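Local coordinates for cpftsy (Physcomitrella patens, PDB 4AK9), which probably acts as the signal recognition particle receptor GTPase of the chloroplast, working in the targeting of proteins to the thylakoid membrane, at residues A[17-22]-A[293-298]; A[95-100]-A[307-312]; A[27-32]-A[56-61]; A[131-136]-A[202-207]. One frame throughout, in Å; residues are numbered along the deposited sequence.

Contact 1 (A[17-22]-A[293-298]); sequences QLLFSG and KFVGVG
Aliphatic groups carry the meeting of Leu18, Leu19 and Gly22 with Val295 and Val297, and no aromatic ring lies across it: the ring of Phe20 is engaged by Arg27 in a cation-pi contact, and that of Phe294 packs on Leu136 and Arg139. The flat group that does take part is the peptide carbonyl of Leu18, whose O lies 3.6 Å from Val297 CG2. A methyl has no polar hydrogen to offer, so this is van der Waals contact; the oxygen takes its helical bond from Gly22 N. Val297 is directed toward the helix from its CA and presents two methyls. Its CG2, set between the backbone N and the carbonyl carbon, meets the Leu18 backbone and Leu18 CB, while CG1 approaches Leu19 CD2 at 4.2 Å. That leucine also crosses Val295 at about a right angle, and Leu19 CD2 lies 3.7 Å from Val295 CG2. Glycine suits position 22 because its CA lies 3.9 Å from Val297 CB; a methyl group added there would run into the valine. Beside this apolar patch one water joins the Ser21 hydroxyl to the backbone of Val297: it donates to Val297 O at 2.6 Å and hydrogen-bonds Ser21 OG at 3.0 Å. The oxygen of a residue just past the end of its strand is thereby given a partner. Helix 16-22 thus rests against the end of strand 292-296, which is hydrogen-bonded to strand 266-270 on one flank and to antiparallel strand 304-306 on the other; Leu18 extends the contact onto Asp303 and Gln305.

Contact 2 (A[95-100]-A[307-312]); sequences NIFKLL and FDAQSF
Apolar packing dominates where Phe97 and Leu100 meet Phe307, Ala309 and Phe312. The CA atoms come nearest at Ala309 and Phe97, 6.0 Å apart, and the small CB of Ala309 fits between Leu100 CB, at 3.8 Å, and Phe97 CE1. Leu100 divides its two methyls between two rings, crossing each side chain at about a right angle: CD1 touches Phe312 CD2 at 3.7 Å, and CD2 reaches Phe307 CZ at 4.1 Å. A branched leucine suits a place that must serve two aromatic neighbours at once.

The contact between ring and amide is of another kind. Gln310 OE1 lies over one face of Phe97, 3.4 Å from CD1, with the two planes 23° apart, while the backbone N of Gln310 sits at the ring's edge. A bend at chi2 (56°) turns Gln310 CD back toward Phe97, so that the amide can lie over the ring, and NE2 is held by Asp314.

Hydrogen bonds secure the start of the second helix. Asp308 is its N-cap: OD2 accepts from Ser311 N at 3.0 Å and from the hydroxyl Ser311 OG at 2.8 Å, so one carboxylate oxygen takes two donors.

Around this centre Phe307 and Phe312 also pack on Val281 of helix 280-288. A closing helix of the GTPase domain laid against the last helix of the N-terminal bundle is characteristic of the N-G interface of SRP-type GTPases.

Contact 3 (A[27-32]-A[56-61]); sequences RENLAV and LLVSDF
The backbones face each other with Asn29 opposite Ser59, their CA atoms 7.0 Å apart, in the helical bundle of an SRP-type GTPase. Helix 45-58 ends here in a Schellman motif: Asp60 N bonds to Leu57 O at 2.9 Å, Phe61 N bonds weakly to Leu56 O, and Asp60 takes the positive phi (64°) of the C-prime residue. The turn brings Asp60 to Arg277 of its own chain and to Arg277 of the second subunit, both in salt bridges.

Across the segments there is one hydrogen bond. With CG anti to the backbone N (chi1 172°), Asn29 reaches toward the end of the other helix, and its ND2 donates to Ser59 OG at 2.7 Å, the hydroxyl tilted slightly from the amide plane. The same nitrogen also bonds Val55 O, so a short side chain with two N-H groups suits the place. At the amide's other corner, OD1 lies 3.5 Å from Val58 CG1. An alanine at Asn29 would probably leave Ser59 OG and Val55 O without this donor and open a gap beside Val58 CG1.

Leu30 supplies the apolar half. Its CD2 passes Ser59 OG at 3.8 Å and reaches Leu56 CD2, the two leucine side chains crossing at about a right angle. Leu56 CD2, 4.0 Å from Leu30 CD2, in turn lies over one face of the Phe61 ring, displaced toward the rim.

Contact 4 (A[131-136]-A[202-207]); sequences TTLGKL and VVLCDT
Leu133 reaches from its helix onto Leu204 and Asp206 with both methyls. Leu133 CD1 presses on Leu204 CB at 3.5 Å, tighter than usual for two carbons, and the two side chains slide past each other in opposite directions. Leu133 CD2 lies against the CB of Asp206 at 3.6 Å. Neither leucine is cleanly staggered (Leu133 chi1 -132°), so the exact closeness should be read with caution. Leu136, one turn on, adds its CB at 4.2 Å from Leu204 CD2. An alanine at Leu133 would probably open a gap over Leu204 and leave Asp206 CB without its apolar neighbour.

In the next shell, Asp206 also touches Lys129 and Thr130 of what appears to be the P-loop, and it opens a DTSGR sequence that matches the G3 motif of SRP GTPases. The carbonyl of Thr207 accepts from Lys129 NZ. Leu133 and Leu136 both pack on Ile121 as well, so leucines suit a helix face laid on a sheet.

Residues 131-136 of helix 126-142 run nearly antiparallel to strand 202-205, at 166°, the two axes 9.4 Å apart. That strand lies between 117-123 and 147-150, the strands that precede and follow the helix in the chain.

From the N terminus, helix 16-22 opens contact 1, whose loop does not close until strand 292-296. Within it, contact 3 closes a short loop between helices 24-30 and 45-58 of the bundle. Contact 2 begins later, on helix 85-101, and ends at helix 309-316, so it crosses contact 1; the two meet where Leu19 CD1 packs on Ser311 CB. Contact 4 lies inside both long loops, joining helix 126-142 to the central sheet, which contact 1 also reaches. Contacts 3 and 4 follow one another about 32 Å apart between centres. Contacts 1 and 2 thus tie N-terminal helices to the GTPase domain, while contact 3 stays within the helical bundle and contact 4 within the GTPase domain.

Contact 1 (A[17-22]-A[293-298])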
loop_
_atom_site.group_PDB
_atom_site.type_symbol
_atom_site.label_atom_id
_atom_site.label_comp_id
_atom_site.label_asym_id
_atom_site.label_seq_id
_atom_site.Cartn_x
_atom_site.Cartn_y
_atom_site.Cartn_z
ATOM N N GLN A 17 20.609 -3.365 -16.670
ATOM C CA GLN A 17 21.201 -3.313 -15.322
ATOM C C GLN A 17 20.619 -2.177 -14.474
ATOM O O GLN A 17 20.522 -2.297 -13.254
ATOM C CB GLN A 17 22.746 -3.293 -15.342
ATOM C CG GLN A 17 23.431 -3.112 -13.953
ATOM C CD GLN A 17 23.113 -4.208 -12.918
ATOM O OE1 GLN A 17 22.913 -3.906 -11.735
ATOM N NE2 GLN A 17 23.094 -5.476 -13.355
ATOM N N LEU A 18 20.225 -1.079 -15.113
ATOM C CA LEU A 18 19.531 -0.018 -14.378
ATOM C C LEU A 18 18.167 -0.505 -13.843
ATOM O O LEU A 18 17.806 -0.193 -12.711
ATOM C CB LEU A 18 19.344 1.235 -15.236
ATOM C CG LEU A 18 20.603 2.087 -15.427
ATOM C CD1 LEU A 18 20.320 3.303 -16.309
ATOM C CD2 LEU A 18 21.137 2.524 -14.070
ATOM N N LEU A 19 17.417 -1.249 -14.663
ATOM C CA LEU A 19 16.157 -1.848 -14.197
ATOM C C LEU A 19 16.416 -2.838 -13.061
ATOM O O LEU A 19 15.708 -2.861 -12.045
ATOM C CB LEU A 19 15.439 -2.596 -15.314
ATOM C CG LEU A 19 14.575 -1.871 -16.337
ATOM C CD1 LEU A 19 13.644 -2.907 -16.961
ATOM C CD2 LEU A 19 13.778 -0.726 -15.704
ATOM N N PHE A 20 17.448 -3.653 -13.234
ATOM C CA PHE A 20 17.773 -4.658 -12.243
ATOM C C PHE A 20 18.108 -4.053 -10.895
ATOM O O PHE A 20 17.592 -4.464 -9.853
ATOM C CB PHE A 20 18.937 -5.510 -12.727
ATOM C CG PHE A 20 19.121 -6.735 -11.919
ATOM C CD1 PHE A 20 18.295 -7.831 -12.120
ATOM C CD2 PHE A 20 20.080 -6.788 -10.928
ATOM C CE1 PHE A 20 18.436 -8.970 -11.351
ATOM C CE2 PHE A 20 20.228 -7.939 -10.156
ATOM C CZ PHE A 20 19.402 -9.016 -10.376
ATOM N N SER A 21 18.983 -3.061 -10.891
ATOM C CA SER A 21 19.323 -2.434 -9.623
ATOM C C SER A 21 18.151 -1.625 -9.085
ATOM O O SER A 21 17.941 -1.557 -7.864
ATOM C CB SER A 21 20.572 -1.562 -9.749
ATOM O OG SER A 21 20.283 -0.394 -10.493
ATOM N N GLY A 22 17.400 -0.998 -9.993
ATOM C CA GLY A 22 16.241 -0.204 -9.594
ATOM C C GLY A 22 15.185 -0.990 -8.815
ATOM O O GLY A 22 14.566 -0.484 -7.875
ATOM N N LYS A 293 4.646 4.000 -19.307
ATOM C CA LYS A 293 5.509 4.243 -20.455
ATOM C C LYS A 293 6.989 4.409 -20.078
ATOM O O LYS A 293 7.874 4.048 -20.875
ATOM C CB LYS A 293 5.009 5.466 -21.257
ATOM C CG LYS A 293 3.625 5.217 -21.910
ATOM C CD LYS A 293 3.335 6.119 -23.131
ATOM C CE LYS A 293 2.137 5.487 -23.896
ATOM N NZ LYS A 293 1.843 6.134 -25.203
ATOM N N PHE A 294 7.238 4.947 -18.885
ATOM C CA PHE A 294 8.604 5.061 -18.322
ATOM C C PHE A 294 8.613 4.705 -16.834
ATOM O O PHE A 294 7.611 4.940 -16.116
ATOM C CB PHE A 294 9.125 6.494 -18.480
ATOM C CG PHE A 294 9.294 6.908 -19.916
ATOM C CD1 PHE A 294 8.231 7.474 -20.621
ATOM C CD2 PHE A 294 10.499 6.717 -20.562
ATOM C CE1 PHE A 294 8.387 7.849 -21.960
ATOM C CE2 PHE A 294 10.662 7.084 -21.922
ATOM C CZ PHE A 294 9.590 7.650 -22.607
ATOM N N VAL A 295 9.737 4.163 -16.359
ATOM C CA VAL A 295 9.968 4.040 -14.918
ATOM C C VAL A 295 11.267 4.763 -14.523
ATOM O O VAL A 295 12.269 4.658 -15.228
ATOM C CB VAL A 295 10.059 2.573 -14.492
ATOM C CG1 VAL A 295 8.679 1.922 -14.592
ATOM C CG2 VAL A 295 11.051 1.815 -15.390
ATOM N N GLY A 296 11.214 5.507 -13.428
ATOM C CA GLY A 296 12.379 6.185 -12.888
ATOM C C GLY A 296 13.030 5.256 -11.899
ATOM O O GLY A 296 12.406 4.866 -10.897
ATOM N N VAL A 297 14.276 4.889 -12.169
ATOM C CA VAL A 297 14.934 3.871 -11.335
ATOM C C VAL A 297 16.232 4.347 -10.698
ATOM O O VAL A 297 17.050 3.533 -10.264
ATOM C CB VAL A 297 15.195 2.581 -12.108
ATOM C CG1 VAL A 297 13.878 1.902 -12.438
ATOM C CG2 VAL A 297 16.017 2.857 -13.395
ATOM N N GLY A 298 16.397 5.661 -10.612
ATOM C CA GLY A 298 17.576 6.230 -9.988
ATOM C C GLY A 298 17.589 7.733 -10.117
ATOM O O GLY A 298 16.738 8.326 -10.824
HETATM O O HOH W 1 19.198 2.280 -9.546
#

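Contact 2 (A[95-100]-A[307-312])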
loop_
_atom_site.group_PDB
_atom_site.type_symbol
_atom_site.label_atom_id
_atom_site.label_comp_id
_atom_site.label_asym_id
_atom_site.label_seq_id
_atom_site.Cartn_x
_atom_site.Cartn_y
_atom_site.Cartn_z
ATOM N N ASN A 95 1.635 -14.863 -15.978
ATOM C CA ASN A 95 0.389 -14.197 -15.668
ATOM C C ASN A 95 0.631 -12.711 -15.434
ATOM O O ASN A 95 -0.186 -11.884 -15.834
ATOM C CB ASN A 95 -0.292 -14.790 -14.440
ATOM C CG ASN A 95 -0.807 -16.197 -14.683
ATOM O OD1 ASN A 95 -0.925 -16.640 -15.829
ATOM N ND2 ASN A 95 -1.119 -16.910 -13.598
ATOM N N ILE A 96 1.767 -12.378 -14.827
ATOM C CA ILE A 96 2.090 -10.970 -14.614
ATOM C C ILE A 96 2.383 -10.310 -15.949
ATOM O O ILE A 96 1.915 -9.211 -16.228
ATOM C CB ILE A 96 3.254 -10.775 -13.609
ATOM C CG1 ILE A 96 2.790 -11.235 -12.233
ATOM C CG2 ILE A 96 3.676 -9.294 -13.568
ATOM C CD1 ILE A 96 3.913 -11.430 -11.219
ATOM N N PHE A 97 3.139 -10.991 -16.806
ATOM C CA PHE A 97 3.365 -10.474 -18.148
ATOM C C PHE A 97 2.051 -10.243 -18.907
ATOM O O PHE A 97 1.872 -9.224 -19.554
ATOM C CB PHE A 97 4.278 -11.410 -18.943
ATOM C CG PHE A 97 4.505 -10.958 -20.349
ATOM C CD1 PHE A 97 5.446 -9.990 -20.624
ATOM C CD2 PHE A 97 3.754 -11.481 -21.396
ATOM C CE1 PHE A 97 5.642 -9.551 -21.930
ATOM C CE2 PHE A 97 3.963 -11.057 -22.698
ATOM C CZ PHE A 97 4.907 -10.088 -22.962
ATOM N N LYS A 98 1.122 -11.192 -18.821
ATOM C CA LYS A 98 -0.162 -11.017 -19.498
ATOM C C LYS A 98 -0.958 -9.831 -18.990
ATOM O O LYS A 98 -1.503 -9.068 -19.788
ATOM C CB LYS A 98 -0.989 -12.300 -19.398
ATOM C CG LYS A 98 -0.385 -13.397 -20.233
ATOM C CD LYS A 98 -1.172 -14.696 -20.166
ATOM C CE LYS A 98 -2.546 -14.575 -20.839
ATOM N NZ LYS A 98 -3.615 -14.012 -19.953
ATOM N N LEU A 99 -1.030 -9.677 -17.669
ATOM C CA LEU A 99 -1.750 -8.553 -17.086
ATOM C C LEU A 99 -1.159 -7.245 -17.576
ATOM O O LEU A 99 -1.893 -6.278 -17.774
ATOM C CB LEU A 99 -1.648 -8.571 -15.569
ATOM C CG LEU A 99 -2.530 -9.559 -14.821
ATOM C CD1 LEU A 99 -2.534 -9.142 -13.345
ATOM C CD2 LEU A 99 -3.942 -9.528 -15.396
ATOM N N LEU A 100 0.165 -7.212 -17.783
ATOM C CA LEU A 100 0.844 -5.975 -18.217
ATOM C C LEU A 100 0.646 -5.624 -19.689
ATOM O O LEU A 100 0.896 -4.501 -20.108
ATOM C CB LEU A 100 2.355 -6.023 -17.883
ATOM C CG LEU A 100 2.739 -5.849 -16.398
ATOM C CD1 LEU A 100 4.211 -6.329 -16.187
ATOM C CD2 LEU A 100 2.596 -4.383 -15.983
ATOM N N PHE A 307 9.481 1.678 -20.471
ATOM C CA PHE A 307 8.988 0.470 -19.853
ATOM C C PHE A 307 8.876 -0.690 -20.846
ATOM O O PHE A 307 8.450 -0.522 -21.988
ATOM C CB PHE A 307 7.624 0.732 -19.200
ATOM C CG PHE A 307 7.114 -0.431 -18.404
ATOM C CD1 PHE A 307 7.645 -0.714 -17.164
ATOM C CD2 PHE A 307 6.102 -1.242 -18.911
ATOM C CE1 PHE A 307 7.186 -1.813 -16.414
ATOM C CE2 PHE A 307 5.631 -2.312 -18.170
ATOM C CZ PHE A 307 6.180 -2.598 -16.928
ATOM N N ASP A 308 9.261 -1.883 -20.413
ATOM C CA ASP A 308 8.997 -3.089 -21.187
ATOM C C ASP A 308 8.568 -4.183 -20.217
ATOM O O ASP A 308 9.267 -4.458 -19.243
ATOM C CB ASP A 308 10.249 -3.536 -21.948
ATOM C CG ASP A 308 10.043 -4.842 -22.665
ATOM O OD1 ASP A 308 9.263 -4.857 -23.651
ATOM O OD2 ASP A 308 10.636 -5.869 -22.253
ATOM N N ALA A 309 7.426 -4.806 -20.493
ATOM C CA ALA A 309 6.812 -5.749 -19.558
ATOM C C ALA A 309 7.708 -6.961 -19.303
ATOM O O ALA A 309 7.905 -7.377 -18.183
ATOM C CB ALA A 309 5.468 -6.193 -20.087
ATOM N N GLN A 310 8.271 -7.537 -20.358
ATOM C CA GLN A 310 9.172 -8.667 -20.123
ATOM C C GLN A 310 10.405 -8.304 -19.271
ATOM O O GLN A 310 10.770 -9.041 -18.354
ATOM C CB GLN A 310 9.567 -9.342 -21.436
ATOM C CG GLN A 310 10.170 -10.728 -21.228
ATOM C CD GLN A 310 9.254 -11.665 -20.460
ATOM O OE1 GLN A 310 8.160 -12.014 -20.921
ATOM N NE2 GLN A 310 9.697 -12.082 -19.263
ATOM N N SER A 311 11.040 -7.175 -19.565
ATOM C CA SER A 311 12.208 -6.746 -18.786
ATOM C C SER A 311 11.849 -6.515 -17.333
ATOM O O SER A 311 12.627 -6.831 -16.427
ATOM C CB SER A 311 12.752 -5.432 -19.342
ATOM O OG SER A 311 12.966 -5.568 -20.741
ATOM N N PHE A 312 10.672 -5.946 -17.111
ATOM C CA PHE A 312 10.221 -5.685 -15.754
ATOM C C PHE A 312 10.033 -6.994 -15.002
ATOM O O PHE A 312 10.485 -7.140 -13.853
ATOM C CB PHE A 312 8.914 -4.881 -15.801
ATOM C CG PHE A 312 8.255 -4.699 -14.470
ATOM C CD1 PHE A 312 8.743 -3.778 -13.552
ATOM C CD2 PHE A 312 7.129 -5.458 -14.129
ATOM C CE1 PHE A 312 8.107 -3.621 -12.299
ATOM C CE2 PHE A 312 6.487 -5.297 -12.872
ATOM C CZ PHE A 312 6.990 -4.363 -11.974
#

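Contact 3 (A[27-32]-A[56-61])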
loop_
_atom_site.group_PDB
_atom_site.type_symbol
_atom_site.label_atom_id
_atom_site.label_comp_id
_atom_site.label_asym_id
_atom_site.label_seq_id
_atom_site.Cartn_x
_atom_site.Cartn_y
_atom_site.Cartn_z
ATOM N N ARG A 27 12.549 -6.844 -5.393
ATOM C CA ARG A 27 12.950 -8.223 -5.697
ATOM C C ARG A 27 13.264 -8.992 -4.426
ATOM O O ARG A 27 12.981 -10.199 -4.326
ATOM C CB ARG A 27 14.123 -8.226 -6.689
ATOM C CG ARG A 27 14.595 -9.600 -7.103
ATOM C CD ARG A 27 15.634 -9.463 -8.182
ATOM N NE ARG A 27 16.746 -8.605 -7.787
ATOM C CZ ARG A 27 17.029 -7.422 -8.324
ATOM N NH1 ARG A 27 16.264 -6.910 -9.285
ATOM N NH2 ARG A 27 18.088 -6.747 -7.882
ATOM N N GLU A 28 13.814 -8.306 -3.431
ATOM C CA GLU A 28 14.141 -8.956 -2.168
ATOM C C GLU A 28 12.921 -9.449 -1.391
ATOM O O GLU A 28 12.962 -10.520 -0.782
ATOM C CB GLU A 28 14.958 -8.031 -1.280
ATOM C CG GLU A 28 15.175 -8.579 0.118
ATOM C CD GLU A 28 16.420 -8.011 0.773
ATOM O OE1 GLU A 28 16.846 -6.899 0.368
ATOM O OE2 GLU A 28 16.972 -8.682 1.684
ATOM N N ASN A 29 11.832 -8.682 -1.384
ATOM C CA ASN A 29 10.608 -9.253 -0.821
ATOM C C ASN A 29 10.135 -10.414 -1.660
ATOM O O ASN A 29 9.754 -11.456 -1.126
ATOM C CB ASN A 29 9.474 -8.246 -0.676
ATOM C CG ASN A 29 8.155 -8.921 -0.269
ATOM O OD1 ASN A 29 8.055 -9.541 0.804
ATOM N ND2 ASN A 29 7.151 -8.825 -1.148
ATOM N N LEU A 30 10.181 -10.244 -2.984
ATOM C CA LEU A 30 9.632 -11.285 -3.855
ATOM C C LEU A 30 10.460 -12.578 -3.871
ATOM O O LEU A 30 9.970 -13.613 -4.334
ATOM C CB LEU A 30 9.442 -10.760 -5.251
ATOM C CG LEU A 30 8.362 -9.660 -5.374
ATOM C CD1 LEU A 30 8.345 -9.142 -6.803
ATOM C CD2 LEU A 30 6.960 -10.197 -4.971
ATOM N N ALA A 31 11.684 -12.506 -3.360
ATOM C CA ALA A 31 12.579 -13.681 -3.349
ATOM C C ALA A 31 12.057 -14.829 -2.489
ATOM O O ALA A 31 12.355 -16.007 -2.746
ATOM C CB ALA A 31 13.984 -13.278 -2.907
ATOM N N VAL A 32 11.264 -14.514 -1.479
ATOM C CA VAL A 32 10.732 -15.575 -0.642
ATOM C C VAL A 32 9.793 -16.516 -1.413
ATOM O O VAL A 32 9.494 -17.616 -0.932
ATOM C CB VAL A 32 10.020 -15.024 0.609
ATOM C CG1 VAL A 32 10.908 -13.998 1.306
ATOM C CG2 VAL A 32 8.680 -14.426 0.237
ATOM N N LEU A 56 2.771 -11.140 -2.514
ATOM C CA LEU A 56 2.454 -10.133 -3.529
ATOM C C LEU A 56 1.868 -8.846 -2.940
ATOM O O LEU A 56 2.238 -7.749 -3.386
ATOM C CB LEU A 56 1.493 -10.675 -4.583
ATOM C CG LEU A 56 1.965 -11.919 -5.360
ATOM C CD1 LEU A 56 0.959 -12.243 -6.457
ATOM C CD2 LEU A 56 3.370 -11.697 -5.934
ATOM N N LEU A 57 0.998 -8.969 -1.953
ATOM C CA LEU A 57 0.388 -7.804 -1.303
ATOM C C LEU A 57 1.458 -6.953 -0.607
ATOM O O LEU A 57 1.379 -5.708 -0.621
ATOM C CB LEU A 57 -0.726 -8.217 -0.314
ATOM C CG LEU A 57 -1.999 -8.867 -0.892
ATOM C CD1 LEU A 57 -2.964 -9.241 0.255
ATOM C CD2 LEU A 57 -2.739 -7.975 -1.887
ATOM N N VAL A 58 2.468 -7.594 -0.049
ATOM C CA VAL A 58 3.565 -6.876 0.578
ATOM C C VAL A 58 4.261 -5.960 -0.443
ATOM O O VAL A 58 4.642 -4.827 -0.129
ATOM C CB VAL A 58 4.549 -7.846 1.274
ATOM C CG1 VAL A 58 5.759 -7.077 1.831
ATOM C CG2 VAL A 58 3.819 -8.643 2.385
ATOM N N SER A 59 4.417 -6.425 -1.678
ATOM C CA SER A 59 4.992 -5.599 -2.731
ATOM C C SER A 59 3.977 -4.710 -3.472
ATOM O O SER A 59 4.294 -4.126 -4.506
ATOM C CB SER A 59 5.805 -6.438 -3.730
ATOM O OG SER A 59 7.003 -6.913 -3.117
ATOM N N ASP A 60 2.771 -4.554 -2.939
ATOM C CA ASP A 60 1.766 -3.695 -3.584
ATOM C C ASP A 60 1.253 -4.084 -4.966
ATOM O O ASP A 60 0.839 -3.230 -5.751
ATOM C CB ASP A 60 2.200 -2.228 -3.580
ATOM C CG ASP A 60 1.612 -1.477 -2.396
ATOM O OD1 ASP A 60 0.945 -2.125 -1.546
ATOM O OD2 ASP A 60 1.800 -0.246 -2.319
ATOM N N PHE A 61 1.287 -5.375 -5.281
ATOM C CA PHE A 61 0.211 -5.920 -6.095
ATOM C C PHE A 61 -1.053 -5.767 -5.231
ATOM O O PHE A 61 -1.135 -6.333 -4.123
ATOM C CB PHE A 61 0.474 -7.394 -6.383
ATOM C CG PHE A 61 1.697 -7.644 -7.206
ATOM C CD1 PHE A 61 2.959 -7.677 -6.616
ATOM C CD2 PHE A 61 1.585 -7.890 -8.563
ATOM C CE1 PHE A 61 4.086 -7.923 -7.357
ATOM C CE2 PHE A 61 2.720 -8.139 -9.322
ATOM C CZ PHE A 61 3.970 -8.164 -8.723
#

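Contact 4 (A[131-136]-A[202-207])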
loop_
_atom_site.group_PDB
_atom_site.type_symbol
_atom_site.label_atom_id
_atom_site.label_comp_id
_atom_site.label_asym_id
_atom_site.label_seq_id
_atom_site.Cartn_x
_atom_site.Cartn_y
_atom_site.Cartn_z
ATOM N N THR A 131 11.711 17.232 -12.856
ATOM C CA THR A 131 12.804 16.308 -13.067
ATOM C C THR A 131 12.504 15.363 -14.212
ATOM O O THR A 131 13.351 15.131 -15.070
ATOM C CB THR A 131 13.043 15.481 -11.771
ATOM O OG1 THR A 131 13.530 16.354 -10.751
ATOM C CG2 THR A 131 14.054 14.397 -12.018
ATOM N N THR A 132 11.281 14.833 -14.255
ATOM C CA THR A 132 10.925 13.899 -15.335
ATOM C C THR A 132 11.014 14.554 -16.711
ATOM O O THR A 132 11.506 13.935 -17.671
ATOM C CB THR A 132 9.524 13.281 -15.108
ATOM O OG1 THR A 132 9.539 12.597 -13.845
ATOM C CG2 THR A 132 9.178 12.268 -16.230
ATOM N N LEU A 133 10.504 15.779 -16.777
ATOM C CA LEU A 133 10.544 16.639 -17.953
ATOM C C LEU A 133 12.007 16.759 -18.441
ATOM O O LEU A 133 12.296 16.562 -19.615
ATOM C CB LEU A 133 9.983 18.013 -17.560
ATOM C CG LEU A 133 8.926 18.718 -18.430
ATOM C CD1 LEU A 133 8.603 17.908 -19.645
ATOM C CD2 LEU A 133 7.658 19.003 -17.628
ATOM N N GLY A 134 12.920 17.067 -17.529
ATOM C CA GLY A 134 14.337 17.166 -17.884
ATOM C C GLY A 134 14.917 15.866 -18.404
ATOM O O GLY A 134 15.646 15.853 -19.416
ATOM N N LYS A 135 14.585 14.746 -17.752
ATOM C CA LYS A 135 15.145 13.491 -18.202
ATOM C C LYS A 135 14.531 13.030 -19.508
ATOM O O LYS A 135 15.204 12.323 -20.284
ATOM C CB LYS A 135 14.981 12.409 -17.126
ATOM C CG LYS A 135 15.689 12.744 -15.804
ATOM C CD LYS A 135 15.716 11.501 -14.884
ATOM C CE LYS A 135 16.077 11.893 -13.473
ATOM N NZ LYS A 135 16.421 10.662 -12.615
ATOM N N LEU A 136 13.268 13.396 -19.767
ATOM C CA LEU A 136 12.701 13.112 -21.096
ATOM C C LEU A 136 13.455 13.897 -22.175
ATOM O O LEU A 136 13.781 13.365 -23.247
ATOM C CB LEU A 136 11.207 13.475 -21.169
ATOM C CG LEU A 136 10.259 12.468 -20.543
ATOM C CD1 LEU A 136 8.833 13.042 -20.493
ATOM C CD2 LEU A 136 10.325 11.165 -21.362
ATOM N N VAL A 202 9.609 18.489 -30.976
ATOM C CA VAL A 202 8.836 18.035 -29.808
ATOM C C VAL A 202 8.725 19.198 -28.848
ATOM O O VAL A 202 9.701 19.931 -28.661
ATOM C CB VAL A 202 9.557 16.896 -29.053
ATOM C CG1 VAL A 202 8.802 16.555 -27.789
ATOM C CG2 VAL A 202 9.668 15.637 -29.917
ATOM N N VAL A 203 7.537 19.392 -28.276
ATOM C CA VAL A 203 7.347 20.372 -27.224
ATOM C C VAL A 203 6.996 19.600 -25.949
ATOM O O VAL A 203 6.081 18.776 -25.958
ATOM C CB VAL A 203 6.178 21.305 -27.508
ATOM C CG1 VAL A 203 5.987 22.298 -26.366
ATOM C CG2 VAL A 203 6.379 22.028 -28.844
ATOM N N LEU A 204 7.729 19.867 -24.875
ATOM C CA LEU A 204 7.505 19.211 -23.577
ATOM C C LEU A 204 6.882 20.221 -22.628
ATOM O O LEU A 204 7.529 21.175 -22.210
ATOM C CB LEU A 204 8.835 18.692 -23.004
ATOM C CG LEU A 204 9.314 17.253 -23.211
ATOM C CD1 LEU A 204 8.651 16.592 -24.380
ATOM C CD2 LEU A 204 10.855 17.095 -23.285
ATOM N N CYS A 205 5.615 20.025 -22.274
ATOM C CA CYS A 205 4.858 21.016 -21.459
ATOM C C CYS A 205 4.746 20.643 -19.994
ATOM O O CYS A 205 4.286 19.549 -19.665
ATOM C CB CYS A 205 3.417 21.156 -21.991
ATOM S SG CYS A 205 3.301 21.635 -23.730
ATOM N N ASP A 206 5.124 21.550 -19.110
ATOM C CA ASP A 206 4.830 21.370 -17.690
ATOM C C ASP A 206 3.462 21.963 -17.417
ATOM O O ASP A 206 3.005 22.837 -18.149
ATOM C CB ASP A 206 5.880 22.062 -16.833
ATOM C CG ASP A 206 5.884 21.563 -15.385
ATOM O OD1 ASP A 206 5.150 20.582 -15.074
ATOM O OD2 ASP A 206 6.641 22.140 -14.571
ATOM N N THR A 207 2.785 21.469 -16.383
ATOM C CA THR A 207 1.453 21.971 -16.027
ATOM C C THR A 207 1.349 22.082 -14.515
ATOM O O THR A 207 2.127 21.447 -13.779
ATOM C CB THR A 207 0.322 21.015 -16.496
ATOM O OG1 THR A 207 0.535 19.701 -15.928
ATOM C CG2 THR A 207 0.290 20.900 -18.012
#